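Local atomic coordinates of 2-keto-3-deoxy-D-arabinonate dehydratase (Sulfolobus solfataricus, PDB entry 2Q18), a protein that catalyses the removal of water from 2-dehydro-3-deoxy-D-arabinonate to give 2,5-dioxopentanoate, a step of pentose oxidation, as a metal-dependent homotetramer of the FAH family. Residues 5-10 with 64-69; 73-78 with 115-120; 125-130 with 190-195; 147-152 with 249-254. All blocks are in the same frame, centred on the assembly; numbering follows the deposited sequence.

Contact 1 of 4, residues 5-10 with 64-69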
loop_
_atom_site.group_PDB
_atom_site.type_symbol
_atom_site.label_atom_id
_atom_site.label_comp_id
_atom_site.label_asym_id
_atom_site.label_seq_id
_atom_site.Cartn_x
_atom_site.Cartn_y
_atom_site.Cartn_z
ATOM N N ARG A 5 21.493 -10.153 1.299
ATOM C CA ARG A 5 20.702 -9.028 0.823
ATOM C C ARG A 5 21.591 -7.807 0.649
ATOM O O ARG A 5 22.510 -7.569 1.446
ATOM C CB ARG A 5 19.545 -8.733 1.793
ATOM C CG ARG A 5 18.498 -7.732 1.277
ATOM C CD ARG A 5 17.308 -7.611 2.236
ATOM N NE ARG A 5 17.710 -7.127 3.557
ATOM C CZ ARG A 5 16.888 -6.573 4.442
ATOM N NH1 ARG A 5 15.597 -6.426 4.165
ATOM N NH2 ARG A 5 17.358 -6.166 5.613
ATOM N N VAL A 6 21.324 -7.054 -0.412
ATOM C CA VAL A 6 22.008 -5.794 -0.662
ATOM C C VAL A 6 21.002 -4.654 -0.650
ATOM O O VAL A 6 19.808 -4.861 -0.897
ATOM C CB VAL A 6 22.787 -5.792 -2.021
ATOM C CG1 VAL A 6 23.740 -6.983 -2.105
ATOM C CG2 VAL A 6 21.828 -5.780 -3.221
ATOM N N VAL A 7 21.491 -3.456 -0.346
ATOM C CA VAL A 7 20.721 -2.238 -0.536
ATOM C C VAL A 7 21.302 -1.515 -1.758
ATOM O O VAL A 7 22.523 -1.424 -1.922
ATOM C CB VAL A 7 20.675 -1.354 0.754
ATOM C CG1 VAL A 7 22.076 -0.891 1.179
ATOM C CG2 VAL A 7 19.730 -0.164 0.580
ATOM N N LYS A 8 20.415 -1.045 -2.630
ATOM C CA LYS A 8 20.796 -0.459 -3.908
ATOM C C LYS A 8 19.854 0.701 -4.188
ATOM O O LYS A 8 18.641 0.509 -4.311
ATOM C CB LYS A 8 20.682 -1.517 -5.013
ATOM C CG LYS A 8 21.000 -1.034 -6.423
ATOM C CD LYS A 8 20.622 -2.108 -7.432
ATOM C CE LYS A 8 21.254 -1.874 -8.786
ATOM N NZ LYS A 8 20.922 -3.000 -9.706
ATOM N N ARG A 9 20.418 1.906 -4.262
ATOM C CA ARG A 9 19.647 3.130 -4.493
ATOM C C ARG A 9 18.415 3.203 -3.581
ATOM O O ARG A 9 17.331 3.604 -4.012
ATOM C CB ARG A 9 19.241 3.239 -5.970
ATOM C CG ARG A 9 20.393 3.040 -6.963
ATOM C CD ARG A 9 19.873 2.953 -8.391
ATOM N NE ARG A 9 19.087 4.136 -8.742
ATOM C CZ ARG A 9 19.545 5.164 -9.454
ATOM N NH1 ARG A 9 18.748 6.197 -9.704
ATOM N NH2 ARG A 9 20.790 5.156 -9.924
ATOM N N GLY A 10 18.581 2.793 -2.328
ATOM C CA GLY A 10 17.498 2.870 -1.349
ATOM C C GLY A 10 16.528 1.697 -1.291
ATOM O O GLY A 10 15.695 1.641 -0.388
ATOM N N ASP A 64 27.006 0.184 -7.123
ATOM C CA ASP A 64 25.883 0.790 -6.404
ATOM C C ASP A 64 25.125 -0.172 -5.475
ATOM O O ASP A 64 24.043 0.164 -4.980
ATOM C CB ASP A 64 24.925 1.505 -7.369
ATOM C CG ASP A 64 24.370 0.585 -8.440
ATOM O OD1 ASP A 64 24.855 -0.561 -8.569
ATOM O OD2 ASP A 64 23.444 1.018 -9.162
ATOM N N ILE A 65 25.696 -1.352 -5.229
ATOM C CA ILE A 65 25.113 -2.298 -4.270
ATOM C C ILE A 65 25.986 -2.473 -3.024
ATOM O O ILE A 65 27.216 -2.519 -3.114
ATOM C CB ILE A 65 24.773 -3.686 -4.903
ATOM C CG1 ILE A 65 26.039 -4.476 -5.261
ATOM C CG2 ILE A 65 23.842 -3.518 -6.116
ATOM C CD1 ILE A 65 25.787 -5.924 -5.677
ATOM N N ARG A 66 25.338 -2.571 -1.868
ATOM C CA ARG A 66 26.034 -2.769 -0.605
ATOM C C ARG A 66 25.349 -3.861 0.214
ATOM O O ARG A 66 24.132 -3.814 0.431
ATOM C CB ARG A 66 26.082 -1.456 0.186
ATOM C CG ARG A 66 26.858 -1.549 1.494
ATOM C CD ARG A 66 26.881 -0.224 2.251
ATOM N NE ARG A 66 25.554 0.242 2.662
ATOM C CZ ARG A 66 24.870 -0.226 3.707
ATOM N NH1 ARG A 66 25.363 -1.200 4.462
ATOM N NH2 ARG A 66 23.679 0.277 3.992
ATOM N N ILE A 67 26.132 -4.838 0.669
ATOM C CA ILE A 67 25.604 -5.917 1.501
ATOM C C ILE A 67 25.091 -5.352 2.833
ATOM O O ILE A 67 25.605 -4.348 3.336
ATOM C CB ILE A 67 26.646 -7.063 1.695
ATOM C CG1 ILE A 67 25.977 -8.335 2.237
ATOM C CG2 ILE A 67 27.845 -6.592 2.559
ATOM C CD1 ILE A 67 26.842 -9.592 2.156
ATOM N N THR A 68 24.049 -5.970 3.375
ATOM C CA THR A 68 23.453 -5.502 4.627
ATOM C C THR A 68 22.913 -6.694 5.425
ATOM O O THR A 68 23.305 -7.837 5.166
ATOM C CB THR A 68 22.384 -4.388 4.368
ATOM O OG1 THR A 68 21.927 -3.848 5.616
ATOM C CG2 THR A 68 21.191 -4.914 3.546
ATOM N N LYS A 69 22.049 -6.434 6.404
ATOM C CA LYS A 69 21.318 -7.509 7.091
ATOM C C LYS A 69 20.606 -8.356 6.039
ATOM O O LYS A 69 19.952 -7.799 5.158
ATOM C CB LYS A 69 20.277 -6.928 8.054
ATOM C CG LYS A 69 20.846 -6.206 9.261
ATOM C CD LYS A 69 19.743 -5.512 10.065
ATOM C CE LYS A 69 19.313 -4.206 9.401
ATOM N NZ LYS A 69 18.521 -3.354 10.306
HETATM O O HOH W 1 23.200 -10.036 3.651
HETATM O O HOH W 2 23.198 2.470 -4.212
#

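Contact 2 of 4, residues 73-78 with 115-120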
loop_
_atom_site.group_PDB
_atom_site.type_symbol
_atom_site.label_atom_id
_atom_site.label_comp_id
_atom_site.label_asym_id
_atom_site.label_seq_id
_atom_site.Cartn_x
_atom_site.Cartn_y
_atom_site.Cartn_z
ATOM N N PRO A 73 14.642 -8.931 10.878
ATOM C CA PRO A 73 13.999 -9.828 11.839
ATOM C C PRO A 73 13.004 -9.044 12.698
ATOM O O PRO A 73 13.399 -8.091 13.374
ATOM C CB PRO A 73 15.170 -10.337 12.681
ATOM C CG PRO A 73 16.184 -9.230 12.625
ATOM C CD PRO A 73 16.007 -8.550 11.292
ATOM N N PRO A 74 11.712 -9.424 12.664
ATOM C CA PRO A 74 10.737 -8.615 13.393
ATOM C C PRO A 74 11.054 -8.536 14.884
ATOM O O PRO A 74 10.804 -7.507 15.510
ATOM C CB PRO A 74 9.408 -9.337 13.136
ATOM C CG PRO A 74 9.645 -10.125 11.876
ATOM C CD PRO A 74 11.079 -10.565 11.977
ATOM N N GLU A 75 11.626 -9.606 15.431
ATOM C CA GLU A 75 12.070 -9.630 16.821
ATOM C C GLU A 75 13.396 -10.351 16.917
ATOM O O GLU A 75 13.652 -11.295 16.164
ATOM C CB GLU A 75 11.035 -10.326 17.726
ATOM C CG GLU A 75 9.691 -9.612 17.776
ATOM C CD GLU A 75 8.670 -10.280 18.695
ATOM O OE1 GLU A 75 9.020 -11.229 19.433
ATOM O OE2 GLU A 75 7.507 -9.833 18.674
ATOM N N VAL A 76 14.242 -9.897 17.838
ATOM C CA VAL A 76 15.477 -10.611 18.157
ATOM C C VAL A 76 15.503 -10.906 19.649
ATOM O O VAL A 76 15.336 -10.010 20.477
ATOM C CB VAL A 76 16.757 -9.833 17.744
ATOM C CG1 VAL A 76 17.999 -10.669 18.034
ATOM C CG2 VAL A 76 16.717 -9.455 16.267
ATOM N N TRP A 77 15.705 -12.177 19.971
ATOM C CA TRP A 77 15.780 -12.631 21.349
ATOM C C TRP A 77 17.122 -13.320 21.578
ATOM O O TRP A 77 17.755 -13.814 20.640
ATOM C CB TRP A 77 14.644 -13.615 21.648
ATOM C CG TRP A 77 13.267 -12.998 21.668
ATOM C CD1 TRP A 77 12.510 -12.638 20.588
ATOM C CD2 TRP A 77 12.481 -12.695 22.828
ATOM N NE1 TRP A 77 11.300 -12.126 21.004
ATOM C CE2 TRP A 77 11.256 -12.151 22.374
ATOM C CE3 TRP A 77 12.689 -12.843 24.208
ATOM C CZ2 TRP A 77 10.245 -11.743 23.252
ATOM C CZ3 TRP A 77 11.685 -12.434 25.081
ATOM C CH2 TRP A 77 10.476 -11.895 24.597
ATOM N N GLY A 78 17.546 -13.364 22.835
ATOM C CA GLY A 78 18.792 -14.020 23.176
ATOM C C GLY A 78 18.649 -14.993 24.321
ATOM O O GLY A 78 17.737 -14.884 25.143
ATOM N N ILE A 115 16.190 -16.305 28.992
ATOM C CA ILE A 115 15.680 -15.804 27.712
ATOM C C ILE A 115 15.431 -14.309 27.879
ATOM O O ILE A 115 14.758 -13.896 28.825
ATOM C CB ILE A 115 14.342 -16.505 27.311
ATOM C CG1 ILE A 115 14.534 -18.011 27.052
ATOM C CG2 ILE A 115 13.668 -15.810 26.115
ATOM C CD1 ILE A 115 15.376 -18.375 25.828
ATOM N N PHE A 116 15.983 -13.497 26.977
ATOM C CA PHE A 116 15.771 -12.048 27.030
ATOM C C PHE A 116 15.470 -11.464 25.651
ATOM O O PHE A 116 15.849 -12.039 24.635
ATOM C CB PHE A 116 16.972 -11.336 27.681
ATOM C CG PHE A 116 18.288 -11.577 26.977
ATOM C CD1 PHE A 116 18.719 -10.722 25.963
ATOM C CD2 PHE A 116 19.099 -12.651 27.338
ATOM C CE1 PHE A 116 19.933 -10.942 25.308
ATOM C CE2 PHE A 116 20.318 -12.882 26.687
ATOM C CZ PHE A 116 20.734 -12.025 25.671
ATOM N N PHE A 117 14.779 -10.329 25.622
ATOM C CA PHE A 117 14.554 -9.601 24.378
ATOM C C PHE A 117 15.816 -8.803 24.051
ATOM O O PHE A 117 16.329 -8.071 24.900
ATOM C CB PHE A 117 13.347 -8.662 24.505
ATOM C CG PHE A 117 12.973 -7.969 23.215
ATOM C CD1 PHE A 117 13.410 -6.671 22.953
ATOM C CD2 PHE A 117 12.184 -8.613 22.266
ATOM C CE1 PHE A 117 13.067 -6.023 21.758
ATOM C CE2 PHE A 117 11.837 -7.979 21.070
ATOM C CZ PHE A 117 12.281 -6.681 20.816
ATOM N N LYS A 118 16.298 -8.939 22.819
ATOM C CA LYS A 118 17.572 -8.339 22.420
ATOM C C LYS A 118 17.420 -7.090 21.551
ATOM O O LYS A 118 18.010 -6.050 21.855
ATOM C CB LYS A 118 18.464 -9.383 21.731
ATOM C CG LYS A 118 19.757 -8.829 21.103
ATOM C CD LYS A 118 20.662 -8.148 22.135
ATOM C CE LYS A 118 21.828 -7.446 21.450
ATOM N NZ LYS A 118 22.725 -6.760 22.440
ATOM N N ALA A 119 16.645 -7.188 20.472
ATOM C CA ALA A 119 16.539 -6.080 19.536
ATOM C C ALA A 119 15.286 -6.102 18.675
ATOM O O ALA A 119 14.694 -7.153 18.423
ATOM C CB ALA A 119 17.800 -6.024 18.631
ATOM N N THR A 120 14.896 -4.908 18.243
ATOM C CA THR A 120 13.982 -4.719 17.124
ATOM C C THR A 120 14.860 -4.627 15.864
ATOM O O THR A 120 16.073 -4.412 15.987
ATOM C CB THR A 120 13.180 -3.421 17.309
ATOM O OG1 THR A 120 14.088 -2.341 17.590
ATOM C CG2 THR A 120 12.181 -3.571 18.468
#

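Contact 3 of 4, residues 125-130 with 190-195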
loop_
_atom_site.group_PDB
_atom_site.type_symbol
_atom_site.label_atom_id
_atom_site.label_comp_id
_atom_site.label_asym_id
_atom_site.label_seq_id
_atom_site.Cartn_x
_atom_site.Cartn_y
_atom_site.Cartn_z
ATOM N N VAL A 125 22.271 -4.234 12.946
ATOM C CA VAL A 125 23.069 -3.871 11.774
ATOM C C VAL A 125 23.583 -5.143 11.118
ATOM O O VAL A 125 23.449 -6.234 11.682
ATOM C CB VAL A 125 24.252 -2.918 12.129
ATOM C CG1 VAL A 125 23.748 -1.680 12.867
ATOM C CG2 VAL A 125 25.319 -3.637 12.942
ATOM N N GLY A 126 24.148 -5.003 9.924
ATOM C CA GLY A 126 24.654 -6.145 9.181
ATOM C C GLY A 126 26.148 -6.091 8.915
ATOM O O GLY A 126 26.863 -5.235 9.446
ATOM N N HIS A 127 26.607 -7.041 8.109
ATOM C CA HIS A 127 27.987 -7.124 7.648
ATOM C C HIS A 127 28.457 -5.786 7.076
ATOM O O HIS A 127 27.795 -5.202 6.215
ATOM C CB HIS A 127 28.087 -8.231 6.599
ATOM C CG HIS A 127 29.489 -8.594 6.216
ATOM N ND1 HIS A 127 30.398 -9.115 7.112
ATOM C CD2 HIS A 127 30.124 -8.543 5.020
ATOM C CE1 HIS A 127 31.538 -9.352 6.488
ATOM N NE2 HIS A 127 31.397 -9.018 5.217
ATOM N N GLY A 128 29.582 -5.291 7.586
ATOM C CA GLY A 128 30.193 -4.065 7.070
ATOM C C GLY A 128 29.639 -2.782 7.660
ATOM O O GLY A 128 30.117 -1.692 7.342
ATOM N N GLU A 129 28.629 -2.906 8.518
ATOM C CA GLU A 129 28.021 -1.747 9.161
ATOM C C GLU A 129 28.512 -1.675 10.600
ATOM O O GLU A 129 29.000 -2.665 11.139
ATOM C CB GLU A 129 26.486 -1.842 9.095
ATOM C CG GLU A 129 25.965 -2.090 7.669
ATOM C CD GLU A 129 24.453 -2.313 7.586
ATOM O OE1 GLU A 129 23.824 -2.654 8.615
ATOM O OE2 GLU A 129 23.900 -2.157 6.473
ATOM N N ALA A 130 28.381 -0.510 11.220
ATOM C CA ALA A 130 28.931 -0.297 12.555
ATOM C C ALA A 130 28.019 -0.766 13.689
ATOM O O ALA A 130 26.826 -0.433 13.718
ATOM C CB ALA A 130 29.295 1.175 12.748
ATOM N N PHE A 190 24.258 -9.151 12.626
ATOM C CA PHE A 190 24.137 -10.523 12.131
ATOM C C PHE A 190 24.346 -10.664 10.630
ATOM O O PHE A 190 24.175 -9.714 9.872
ATOM C CB PHE A 190 22.808 -11.175 12.574
ATOM C CG PHE A 190 21.589 -10.639 11.868
ATOM C CD1 PHE A 190 21.061 -11.305 10.763
ATOM C CD2 PHE A 190 20.960 -9.486 12.321
ATOM C CE1 PHE A 190 19.924 -10.815 10.108
ATOM C CE2 PHE A 190 19.827 -8.987 11.669
ATOM C CZ PHE A 190 19.314 -9.655 10.562
ATOM N N GLY A 191 24.701 -11.877 10.220
ATOM C CA GLY A 191 25.000 -12.180 8.832
ATOM C C GLY A 191 26.349 -12.869 8.709
ATOM O O GLY A 191 26.785 -13.544 9.647
ATOM N N PRO A 192 27.028 -12.706 7.555
ATOM C CA PRO A 192 26.589 -11.927 6.389
ATOM C C PRO A 192 25.496 -12.632 5.586
ATOM O O PRO A 192 24.888 -12.024 4.701
ATOM C CB PRO A 192 27.865 -11.784 5.546
ATOM C CG PRO A 192 28.747 -12.903 5.968
ATOM C CD PRO A 192 28.358 -13.318 7.357
ATOM N N VAL A 193 25.264 -13.902 5.903
ATOM C CA VAL A 193 24.253 -14.716 5.241
ATOM C C VAL A 193 23.374 -15.431 6.260
ATOM O O VAL A 193 23.738 -15.566 7.434
ATOM C CB VAL A 193 24.883 -15.792 4.306
ATOM C CG1 VAL A 193 25.580 -15.151 3.104
ATOM C CG2 VAL A 193 25.850 -16.706 5.081
ATOM N N ILE A 194 22.214 -15.891 5.806
ATOM C CA ILE A 194 21.468 -16.906 6.535
ATOM C C ILE A 194 21.595 -18.188 5.735
ATOM O O ILE A 194 21.305 -18.209 4.539
ATOM C CB ILE A 194 19.986 -16.527 6.717
ATOM C CG1 ILE A 194 19.865 -15.317 7.649
ATOM C CG2 ILE A 194 19.183 -17.719 7.270
ATOM C CD1 ILE A 194 18.586 -14.549 7.467
ATOM N N VAL A 195 22.053 -19.250 6.385
ATOM C CA VAL A 195 22.181 -20.531 5.708
ATOM C C VAL A 195 20.979 -21.399 6.052
ATOM O O VAL A 195 20.542 -21.439 7.203
ATOM C CB VAL A 195 23.528 -21.256 6.025
ATOM C CG1 VAL A 195 24.717 -20.311 5.794
ATOM C CG2 VAL A 195 23.553 -21.815 7.449
HETATM O O HOH W 3 24.774 -9.067 7.245
#

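Contact 4 of 4, residues 147-152 with 249-254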
loop_
_atom_site.group_PDB
_atom_site.type_symbol
_atom_site.label_atom_id
_atom_site.label_comp_id
_atom_site.label_asym_id
_atom_site.label_seq_id
_atom_site.Cartn_x
_atom_site.Cartn_y
_atom_site.Cartn_z
ATOM N N ALA A 147 23.189 -18.132 15.822
ATOM C CA ALA A 147 21.805 -17.699 15.942
ATOM C C ALA A 147 20.935 -18.462 14.951
ATOM O O ALA A 147 21.415 -18.891 13.902
ATOM C CB ALA A 147 21.690 -16.200 15.714
ATOM N N VAL A 148 19.663 -18.642 15.303
ATOM C CA VAL A 148 18.703 -19.318 14.425
ATOM C C VAL A 148 17.587 -18.376 13.980
ATOM O O VAL A 148 17.117 -17.543 14.760
ATOM C CB VAL A 148 18.080 -20.585 15.085
ATOM C CG1 VAL A 148 19.103 -21.714 15.154
ATOM C CG2 VAL A 148 17.516 -20.277 16.471
ATOM N N VAL A 149 17.185 -18.510 12.720
ATOM C CA VAL A 149 16.004 -17.822 12.206
ATOM C C VAL A 149 14.814 -18.775 12.366
ATOM O O VAL A 149 14.898 -19.950 12.008
ATOM C CB VAL A 149 16.171 -17.395 10.723
ATOM C CG1 VAL A 149 14.957 -16.602 10.246
ATOM C CG2 VAL A 149 17.450 -16.562 10.528
ATOM N N LEU A 150 13.713 -18.251 12.899
ATOM C CA LEU A 150 12.557 -19.062 13.295
ATOM C C LEU A 150 11.275 -18.659 12.576
ATOM O O LEU A 150 11.076 -17.481 12.278
ATOM C CB LEU A 150 12.326 -18.895 14.799
ATOM C CG LEU A 150 12.922 -19.814 15.871
ATOM C CD1 LEU A 150 14.113 -20.658 15.417
ATOM C CD2 LEU A 150 13.241 -19.001 17.127
ATOM N N ASP A 151 10.397 -19.629 12.314
ATOM C CA ASP A 151 9.011 -19.301 11.957
ATOM C C ASP A 151 8.162 -19.185 13.229
ATOM O O ASP A 151 8.677 -19.379 14.338
ATOM C CB ASP A 151 8.416 -20.271 10.906
ATOM C CG ASP A 151 8.075 -21.665 11.463
ATOM O OD1 ASP A 151 8.040 -21.879 12.694
ATOM O OD2 ASP A 151 7.823 -22.564 10.631
ATOM N N SER A 152 6.877 -18.869 13.074
ATOM C CA SER A 152 5.994 -18.645 14.229
ATOM C C SER A 152 5.745 -19.889 15.099
ATOM O O SER A 152 5.329 -19.762 16.247
ATOM C CB SER A 152 4.669 -18.000 13.796
ATOM O OG SER A 152 4.010 -18.792 12.827
ATOM N N GLY A 249 10.532 -15.157 10.933
ATOM C CA GLY A 249 11.788 -14.419 10.743
ATOM C C GLY A 249 12.418 -13.935 12.038
ATOM O O GLY A 249 13.452 -13.254 12.015
ATOM N N THR A 250 11.793 -14.276 13.166
ATOM C CA THR A 250 12.370 -14.004 14.482
ATOM C C THR A 250 13.748 -14.656 14.574
ATOM O O THR A 250 13.941 -15.788 14.115
ATOM C CB THR A 250 11.475 -14.545 15.622
ATOM O OG1 THR A 250 10.249 -13.812 15.653
ATOM C CG2 THR A 250 12.154 -14.411 16.989
ATOM N N ILE A 251 14.700 -13.937 15.161
ATOM C CA ILE A 251 16.019 -14.506 15.406
ATOM C C ILE A 251 16.232 -14.769 16.889
ATOM O O ILE A 251 15.970 -13.908 17.731
ATOM C CB ILE A 251 17.161 -13.628 14.823
ATOM C CG1 ILE A 251 17.078 -13.605 13.293
ATOM C CG2 ILE A 251 18.532 -14.157 15.269
ATOM C CD1 ILE A 251 18.065 -12.646 12.622
ATOM N N LEU A 252 16.690 -15.979 17.196
ATOM C CA LEU A 252 17.124 -16.323 18.541
ATOM C C LEU A 252 18.621 -16.598 18.530
ATOM O O LEU A 252 19.094 -17.481 17.813
ATOM C CB LEU A 252 16.366 -17.548 19.075
ATOM C CG LEU A 252 16.864 -18.165 20.389
ATOM C CD1 LEU A 252 16.651 -17.237 21.588
ATOM C CD2 LEU A 252 16.195 -19.509 20.631
ATOM N N THR A 253 19.356 -15.833 19.326
ATOM C CA THR A 253 20.792 -16.031 19.453
ATOM C C THR A 253 21.092 -16.880 20.698
ATOM O O THR A 253 20.513 -16.667 21.765
ATOM C CB THR A 253 21.578 -14.688 19.382
ATOM O OG1 THR A 253 22.985 -14.951 19.354
ATOM C CG2 THR A 253 21.236 -13.753 20.542
ATOM N N THR A 254 21.979 -17.858 20.543
ATOM C CA THR A 254 22.021 -19.005 21.457
ATOM C C THR A 254 23.058 -18.973 22.593
ATOM O O THR A 254 23.380 -20.017 23.173
ATOM C CB THR A 254 22.144 -20.324 20.668
ATOM O OG1 THR A 254 23.383 -20.341 19.954
ATOM C CG2 THR A 254 20.985 -20.465 19.673
#

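Contact 1 of 4, residues 5-10 with 64-69
Val7 and Arg66 form a hydrogen-bonded antiparallel pair, with Val7 N 2.8 Å from Arg66 O and Arg66 N 3.0 Å from Val7 O. Farther along, Thr68 N binds Arg5 O at 2.9 Å, and CA-H...O contacts fill in between, Val6 CA resting 3.1 Å from Arg66 O. The Arg5 side chain prolongs this pattern beyond the paired backbones. Its CG is anti to the backbone N (chi1 -170°) and the chain bends at chi3, where NE donates to Lys69 O at 2.8 Å and NH2 adds a weak second bond to the same oxygen; Asp72 takes NH2 as a salt bridge. Strand 2-8 pairs with 65-67 and with 11-17 in the N-terminal part of the chain. Among apolar contacts, Val6 CG2 meets Ile65 CB at 4.0 Å on the side covered by Leu56 of helix 53-59, while the extended Lys8 chain crosses Ile65 CG2. On the face bearing Val7 and Arg66, Val7 CG1 sits over one face of the guanidinium, 3.4 Å from Arg66 NH2, and Glu129 holds NH1 in a salt bridge. Lys8 NZ pairs with Asp27 of the second subunit. Water 2 bridges Arg9 N and Asp64 O.

Contact 2 of 4, residues 73-78 with 115-120
The Trp77 indole receives the edge of Phe117 on one face, CD2 standing 3.7 Å from Trp77 CE2 with the planes at 89°, a T-shaped pair. Phe117 CB lies over the six-membered ring of the same indole. In the indole plane, NE1 donates an almost straight bond of 2.9 Å to Glu75 OE1, on the anti side of the carboxylate; Glu75 OE2 is bridged to Arg123 of the third subunit. Ile115 CG2 touches Trp77 CE3 at 3.7 Å. One face of Phe117 lies over Val76 O, and its ring also stacks with Phe117 of the third subunit. Phe116 has CG between its backbone N and carbonyl carbon (chi1 58°), and chi2 (91°) turns the ring face to Gly78, whose CA is 3.9 Å from the ring centroid. Gly78 and Phe116 exchange two nearly straight backbone bonds. Val76 O accepts from both Lys118 N at 2.7 Å and Ala119 N at 3.1 Å, the two donors coming from the same face of its plane. Lys118 and Ala119 opposite Val76 make a classic beta bulge in antiparallel strands, beside the metal site: Lys118 NZ is hydrogen-bonded to the carbonyl O of substrate-binding Lys182 and salt-bridged to the magnesium ligand Asp164.

Contact 3 of 4, residues 125-130 with 190-195
Val125 O accepts from Phe190 N at 3.2 Å, where strand 124-125 runs parallel to strand 188-195; the two chains stay close as far as His127 and Pro192 and only then part, Gly126 to Glu129 turning back in a type II beta turn and 190-195 rounding a corner at Pro192, which follows a cis peptide bond. A water fills the step between them, accepting from His127 N at 2.9 Å and donating to Phe190 O at 2.8 Å. The main side-chain contact is between His127 and Pro192. A chi1 of -170° carries His127 CG, anti to the backbone N, toward the proline, and chi2 (63°) turns one face of the imidazole to Pro192 CB, which stands 3.6 Å from CG and is offset toward the rim, a CH-pi contact. Both ring nitrogens are engaged, ND1 with Ile283 N and NE2 with Leu57 O, and Phe60 meets the ring edge-to-face. Within the turn, Glu129 N binds Gly126 O at 3.1 Å, and Glu129 OE1 takes Gly126 N at 2.7 Å from above the carboxylate plane. Gly128, at positive phi, occupies the third position of the turn, where glycine is favoured. Since ND1 faces a backbone N-H and NE2 a carbonyl oxygen, the bonding suggests a neutral imidazole with its proton on NE2, its rotation fixed by two backbone partners while the proline covers one face.

Contact 4 of 4, residues 147-152 with 249-254
Val148 and Leu252 exchange two short backbone bonds at the tightly joined centre of this antiparallel pair: Val148 N to Leu252 O at 2.8 Å and Leu252 N to Val148 O at 2.9 Å. Their side chains run side by side, Val148 CG2 lying 3.9 Å from Leu252 CB, and Leu150 CD2, its chain crossing that of Leu252 at a slant, reaches the same CB at 4.0 Å. On the other face Ala147 CB presses against Ile251 CG2 at 3.8 Å. Ile251 CG2 is anti to the backbone N, whereas CG1 is anti to the carbonyl carbon (chi1 -66°) and meets Val149 CG2 at 4.1 Å. The regular pairing is interrupted at Gly249, where Gly249 and Thr250 both face Leu150 in a G1 beta bulge; Leu150 O takes Gly249 N at 2.7 Å in a bent bond, and the backbone angles of Gly249 call for glycine. The solvent side lies past the bulge, at partly exposed Asp151 and exposed Ser152. At the opposite end Thr253 OG1 is hydrogen-bonded to Glu145 OE2, a magnesium ligand. Helix 233-241 covers Leu150 and Leu252 through Ile237, Met162 of strand 156-167 packs on Ala147 and Ile251, and strand 76-80 runs parallel to 250-253 on its other edge.

In the fold
Contacts 2, 3 and 4 are buried, whereas contact 1 is only partly so and reaches the second subunit. Contacts 2 and 4 are the nearest pair, centres about 9 Å apart, joined because 250-253, a strand of contact 4, also pairs with 76-80 of contact 2. Contact 2 meets the third subunit with an aromatic ring and a salt bridge; contact 4 is aliphatic and stays within its chain, yet both flank the magnesium site. Contact 3 connects the regions: Glu129 ties it to contact 1, Phe190 packs on Pro73 and Ile251, and Ile194 on Val149. Its few direct bonds and bridging water differ from the antiparallel strand pairing of the others, bulged in contacts 2 and 4, while charged side chains are most prominent in contact 1.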